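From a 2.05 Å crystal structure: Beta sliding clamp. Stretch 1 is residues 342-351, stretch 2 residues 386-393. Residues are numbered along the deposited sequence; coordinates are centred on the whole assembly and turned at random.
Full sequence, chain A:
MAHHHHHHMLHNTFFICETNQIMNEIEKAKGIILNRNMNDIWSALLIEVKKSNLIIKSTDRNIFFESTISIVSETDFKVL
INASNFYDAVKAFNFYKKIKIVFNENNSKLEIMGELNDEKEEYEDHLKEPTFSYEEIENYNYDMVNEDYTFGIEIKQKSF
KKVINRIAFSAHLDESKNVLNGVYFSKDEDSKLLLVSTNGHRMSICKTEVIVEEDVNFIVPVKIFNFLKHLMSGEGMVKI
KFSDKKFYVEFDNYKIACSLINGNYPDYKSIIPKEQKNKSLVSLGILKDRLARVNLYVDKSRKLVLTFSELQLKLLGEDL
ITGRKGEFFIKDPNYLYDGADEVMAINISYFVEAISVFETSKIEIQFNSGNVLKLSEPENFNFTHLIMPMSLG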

ATOM      1  N   GLU A 342      17.930  12.611  34.242  1.00 52.23           N
ATOM      2  CA  GLU A 342      16.551  13.000  33.989  1.00 52.89           C
ATOM      3  C   GLU A 342      15.822  11.864  33.293  1.00 51.74           C
ATOM      4  O   GLU A 342      16.285  11.367  32.264  1.00 41.71           O
ATOM      5  N   VAL A 343      14.684  11.468  33.854  1.00 49.01           N
ATOM      6  CA  VAL A 343      13.806  10.470  33.266  1.00 53.50           C
ATOM      7  C   VAL A 343      12.509  11.168  32.894  1.00 54.88           C
ATOM      8  O   VAL A 343      11.962  11.935  33.693  1.00 49.85           O
ATOM      9  N   MET A 344      12.048  10.925  31.675  1.00 44.67           N
ATOM     10  CA  MET A 344      10.796  11.569  31.221  1.00 48.95           C
ATOM     11  C   MET A 344      10.089  10.690  30.197  1.00 44.82           C
ATOM     12  O   MET A 344      10.725   9.891  29.558  1.00 45.28           O
ATOM     13  N   ALA A 345       8.786  10.865  30.104  1.00 46.08           N
ATOM     14  CA  ALA A 345       7.978  10.175  29.120  1.00 45.37           C
ATOM     15  C   ALA A 345       7.599  11.155  28.021  1.00 43.30           C
ATOM     16  O   ALA A 345       7.336  12.336  28.291  1.00 37.10           O
ATOM     17  N   ILE A 346       7.561  10.656  26.786  1.00 39.57           N
ATOM     18  CA  ILE A 346       7.259  11.473  25.619  1.00 33.46           C
ATOM     19  C   ILE A 346       6.467  10.631  24.633  1.00 41.54           C
ATOM     20  O   ILE A 346       6.605   9.407  24.587  1.00 34.89           O
ATOM     21  N   ASN A 347       5.600  11.297  23.876  1.00 37.80           N
ATOM     22  CA  ASN A 347       4.845  10.659  22.796  1.00 34.53           C
ATOM     23  C   ASN A 347       5.794  10.319  21.656  1.00 32.34           C
ATOM     24  O   ASN A 347       6.316  11.214  20.981  1.00 33.93           O
ATOM     25  N   ILE A 348       6.007   9.023  21.421  1.00 29.63           N
ATOM     26  CA  ILE A 348       6.980   8.621  20.409  1.00 31.50           C
ATOM     27  C   ILE A 348       6.554   9.062  19.017  1.00 29.78           C
ATOM     28  O   ILE A 348       7.408   9.341  18.165  1.00 30.53           O
ATOM     29  N   SER A 349       5.249   9.146  18.745  1.00 28.99           N
ATOM     30  CA  SER A 349       4.858   9.603  17.412  1.00 33.81           C
ATOM     31  C   SER A 349       5.254  11.066  17.209  1.00 32.92           C
ATOM     32  O   SER A 349       5.788  11.432  16.155  1.00 30.43           O
ATOM     33  N   TYR A 350       5.039  11.904  18.225  1.00 30.38           N
ATOM     34  CA  TYR A 350       5.474  13.303  18.138  1.00 32.22           C
ATOM     35  C   TYR A 350       6.974  13.390  17.927  1.00 31.11           C
ATOM     36  O   TYR A 350       7.458  14.149  17.079  1.00 35.74           O
ATOM     37  N   PHE A 351       7.729  12.619  18.711  1.00 33.08           N
ATOM     38  CA  PHE A 351       9.186  12.632  18.631  1.00 33.34           C
ATOM     39  C   PHE A 351       9.638  12.252  17.228  1.00 34.78           C
ATOM     40  O   PHE A 351      10.398  12.981  16.579  1.00 35.86           O
ATOM     41  N   LEU A 386       8.969  22.168  19.911  1.00 31.33           N
ATOM     42  CA  LEU A 386       8.733  21.910  21.319  1.00 36.11           C
ATOM     43  C   LEU A 386       7.777  20.741  21.452  1.00 37.80           C
ATOM     44  O   LEU A 386       6.814  20.632  20.686  1.00 35.27           O
ATOM     45  N   ILE A 387       8.045  19.877  22.425  1.00 28.90           N
ATOM     46  CA  ILE A 387       7.189  18.743  22.732  1.00 40.35           C
ATOM     47  C   ILE A 387       6.984  18.711  24.237  1.00 38.99           C
ATOM     48  O   ILE A 387       7.959  18.641  24.998  1.00 40.60           O
ATOM     49  N   MET A 388       5.732  18.759  24.664  1.00 35.16           N
ATOM     50  CA  MET A 388       5.449  18.647  26.088  1.00 41.12           C
ATOM     51  C   MET A 388       5.624  17.192  26.515  1.00 47.77           C
ATOM     52  O   MET A 388       5.157  16.281  25.816  1.00 39.75           O
ATOM     53  N   PRO A 389       6.319  16.927  27.613  1.00 42.81           N
ATOM     54  CA  PRO A 389       6.441  15.548  28.082  1.00 44.89           C
ATOM     55  C   PRO A 389       5.103  15.023  28.569  1.00 46.75           C
ATOM     56  O   PRO A 389       4.205  15.777  28.947  1.00 43.00           O
ATOM     57  N   MET A 390       4.989  13.702  28.553  1.00 40.52           N
ATOM     58  CA  MET A 390       3.867  13.018  29.171  1.00 57.14           C
ATOM     59  C   MET A 390       4.167  12.757  30.646  1.00 59.26           C
ATOM     60  O   MET A 390       5.328  12.679  31.054  1.00 57.87           O
ATOM     61  N   SER A 391       3.120  12.647  31.462  1.00 66.56           N
ATOM     62  CA  SER A 391       3.270  12.387  32.917  1.00 69.08           C
ATOM     63  C   SER A 391       3.915  11.027  33.109  1.00 67.58           C
ATOM     64  O   SER A 391       3.399  10.055  32.601  1.00 70.52           O
ATOM     65  N   LEU A 392       4.962  10.978  33.905  1.00 67.01           N
ATOM     66  CA  LEU A 392       5.746   9.756  33.996  1.00 68.46           C
ATOM     67  C   LEU A 392       5.037   8.700  34.841  1.00 74.03           C
ATOM     68  O   LEU A 392       4.882   7.552  34.405  1.00 74.44           O
ATOM     69  N   GLY A 393       4.590   9.070  36.036  1.00 70.88           N
ATOM     70  CA  GLY A 393       3.895   8.142  36.911  1.00 75.83           C
ATOM     71  C   GLY A 393       4.800   7.378  37.868  1.00 91.02           C
ATOM     72  O   GLY A 393       4.432   7.068  39.005  1.00 86.88           O
ATOM     73  OXT GLY A 393       5.939   7.044  37.532  1.00 91.85           O
TER

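The apolar contact has two clusters, one around Ile387 and one around Ala345 and Met390; all three CA-to-CB bonds point toward the opposing stretch. Ile387 (chi1 m, chi2 t) is the most extensively covered residue of the pair. Its CG2 lies 3.6 Å from Ile346 CD1 and 4.3 Å from Tyr350 CB, while its CD1 reaches the helix backbone, 4.0 Å from Phe351 CA. The CA-to-CB bond of Ile346 points away from the second stretch, yet its extended t,t side chain brings CD1 back to Ile387. The Tyr350 ring (chi1 m) meets Ile387 CG2 obliquely.

In the second cluster, the small CB of Ala345 sits 4.0 Å from Met390 CB and 3.8 Å from Leu392 CD1, so the methyl group is in contact with two side chains. Met390 adopts m, t, p, which carries SD against the backbone of Ile346 and Asn347, 3.6 Å from Asn347 N and 4.1 Å from Asn347 CB. Leu392 (chi1 t, chi2 p) starts sideways, but its end turns inward; CD2 packs 3.6 Å from CG1 of the exposed Val343 (chi1 t), closing the apolar surface at this margin.

Polar contacts are few. Met390 N donates to Ala345 O at 2.7 Å, the sole direct hydrogen bond between the stretches, and holds the backbones close where Ala345 packs. A water extends the link: it accepts from Asn347 N at 2.9 Å and donates to Met388 O at 2.7 Å, bridging backbones that do not bond directly here. The side-chain oxygen of Asn347 (chi1 t) serves its own stretch, capping the helix: OD1 accepts from Tyr350 N at 3.0 Å and, weakly, from Ser349 N at 2.8 Å.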

ATOM      1  CB  GLU A 342      16.476  14.265  33.129  1.00 54.90           C
ATOM      2  CG  GLU A 342      16.992  15.517  33.839  1.00 59.14           C
ATOM      3  CD  GLU A 342      16.115  15.934  35.005  1.00 62.27           C
ATOM      4  OE1 GLU A 342      14.872  15.952  34.853  1.00 63.94           O
ATOM      5  OE2 GLU A 342      16.671  16.243  36.073  1.00 65.22           O
ATOM      6  CB  VAL A 343      13.537   9.302  34.230  1.00 51.17           C
ATOM      7  CG1 VAL A 343      12.693   8.243  33.533  1.00 51.89           C
ATOM      8  CG2 VAL A 343      14.845   8.709  34.749  1.00 53.77           C
ATOM      9  CB  MET A 344      11.109  12.899  30.549  1.00 43.94           C
ATOM     10  CG  MET A 344      11.935  12.705  29.330  1.00 46.93           C
ATOM     11  SD  MET A 344      12.120  14.178  28.390  1.00 54.27           S
ATOM     12  CE  MET A 344      13.058  15.164  29.543  1.00 52.50           C
ATOM     13  CB  ALA A 345       6.719   9.578  29.760  1.00 47.00           C
ATOM     14  CB  ILE A 346       8.534  12.021  24.951  1.00 33.03           C
ATOM     15  CG1 ILE A 346       8.182  13.100  23.933  1.00 42.55           C
ATOM     16  CG2 ILE A 346       9.315  10.914  24.283  1.00 38.20           C
ATOM     17  CD1 ILE A 346       9.390  13.788  23.344  1.00 46.83           C
ATOM     18  CB  ASN A 347       3.747  11.615  22.336  1.00 37.47           C
ATOM     19  CG  ASN A 347       2.863  11.022  21.247  1.00 37.64           C
ATOM     20  OD1 ASN A 347       3.352  10.484  20.261  1.00 33.89           O
ATOM     21  ND2 ASN A 347       1.554  11.158  21.416  1.00 36.82           N
ATOM     22  CB  ILE A 348       7.224   7.094  20.439  1.00 30.14           C
ATOM     23  CG1 ILE A 348       8.451   6.757  19.588  1.00 28.07           C
ATOM     24  CG2 ILE A 348       6.011   6.344  19.908  1.00 31.50           C
ATOM     25  CD1 ILE A 348       8.961   5.302  19.758  1.00 32.71           C
ATOM     26  CB  SER A 349       3.356   9.407  17.199  1.00 35.60           C
ATOM     27  OG  SER A 349       3.029   8.029  17.147  1.00 44.77           O
ATOM     28  CB  TYR A 350       5.083  14.053  19.407  1.00 30.26           C
ATOM     29  CG  TYR A 350       3.600  14.241  19.644  1.00 37.06           C
ATOM     30  CD1 TYR A 350       2.672  14.053  18.623  1.00 35.80           C
ATOM     31  CD2 TYR A 350       3.129  14.634  20.903  1.00 38.34           C
ATOM     32  CE1 TYR A 350       1.316  14.226  18.851  1.00 36.58           C
ATOM     33  CE2 TYR A 350       1.784  14.816  21.141  1.00 40.60           C
ATOM     34  CZ  TYR A 350       0.881  14.614  20.104  1.00 43.55           C
ATOM     35  OH  TYR A 350      -0.461  14.794  20.332  1.00 47.18           O
ATOM     36  CB  PHE A 351       9.743  11.653  19.683  1.00 37.79           C
ATOM     37  CG  PHE A 351      11.190  11.870  20.072  1.00 41.28           C
ATOM     38  CD1 PHE A 351      11.893  13.006  19.684  1.00 43.19           C
ATOM     39  CD2 PHE A 351      11.843  10.920  20.849  1.00 42.94           C
ATOM     40  CE1 PHE A 351      13.229  13.183  20.064  1.00 48.01           C
ATOM     41  CE2 PHE A 351      13.186  11.097  21.253  1.00 40.79           C
ATOM     42  CZ  PHE A 351      13.879  12.217  20.850  1.00 37.92           C
ATOM     43  CB  LEU A 386       8.152  23.143  22.013  1.00 36.61           C
ATOM     44  CG  LEU A 386       8.936  24.451  21.868  1.00 42.53           C
ATOM     45  CD1 LEU A 386       8.174  25.615  22.521  1.00 43.67           C
ATOM     46  CD2 LEU A 386      10.350  24.345  22.477  1.00 43.04           C
ATOM     47  CB  ILE A 387       7.791  17.413  22.239  1.00 37.32           C
ATOM     48  CG1 ILE A 387       8.051  17.471  20.732  1.00 34.35           C
ATOM     49  CG2 ILE A 387       6.862  16.261  22.586  1.00 37.45           C
ATOM     50  CD1 ILE A 387       8.845  16.286  20.190  1.00 32.63           C
ATOM     51  CB  MET A 388       4.040  19.150  26.413  1.00 43.69           C
ATOM     52  CG  MET A 388       3.782  19.378  27.902  1.00 57.99           C
ATOM     53  SD  MET A 388       4.779  20.704  28.627  1.00 58.26           S
ATOM     54  CE  MET A 388       4.194  20.741  30.329  1.00 61.20           C
ATOM     55  CB  PRO A 389       7.459  15.630  29.230  1.00 45.44           C
ATOM     56  CG  PRO A 389       7.349  17.038  29.733  1.00 51.34           C
ATOM     57  CD  PRO A 389       7.085  17.842  28.480  1.00 44.68           C
ATOM     58  CB  MET A 390       3.596  11.693  28.447  1.00 50.02           C
ATOM     59  CG  MET A 390       3.139  11.876  27.007  1.00 50.34           C
ATOM     60  SD  MET A 390       2.985  10.313  26.115  1.00 48.80           S
ATOM     61  CE  MET A 390       1.774   9.466  27.126  1.00 46.41           C
ATOM     62  CB  SER A 391       1.980  12.447  33.623  1.00 74.33           C
ATOM     63  OG  SER A 391       1.414  13.723  33.473  1.00 79.41           O
ATOM     64  CB  LEU A 392       7.144  10.052  34.529  1.00 65.75           C
ATOM     65  CG  LEU A 392       8.143   8.904  34.427  1.00 67.24           C
ATOM     66  CD1 LEU A 392       8.032   8.195  33.092  1.00 58.95           C
ATOM     67  CD2 LEU A 392       9.537   9.464  34.616  1.00 68.01           C
TER
HETATM   68  O   HOH W   1       4.593  13.988  24.536  1.00 39.17           O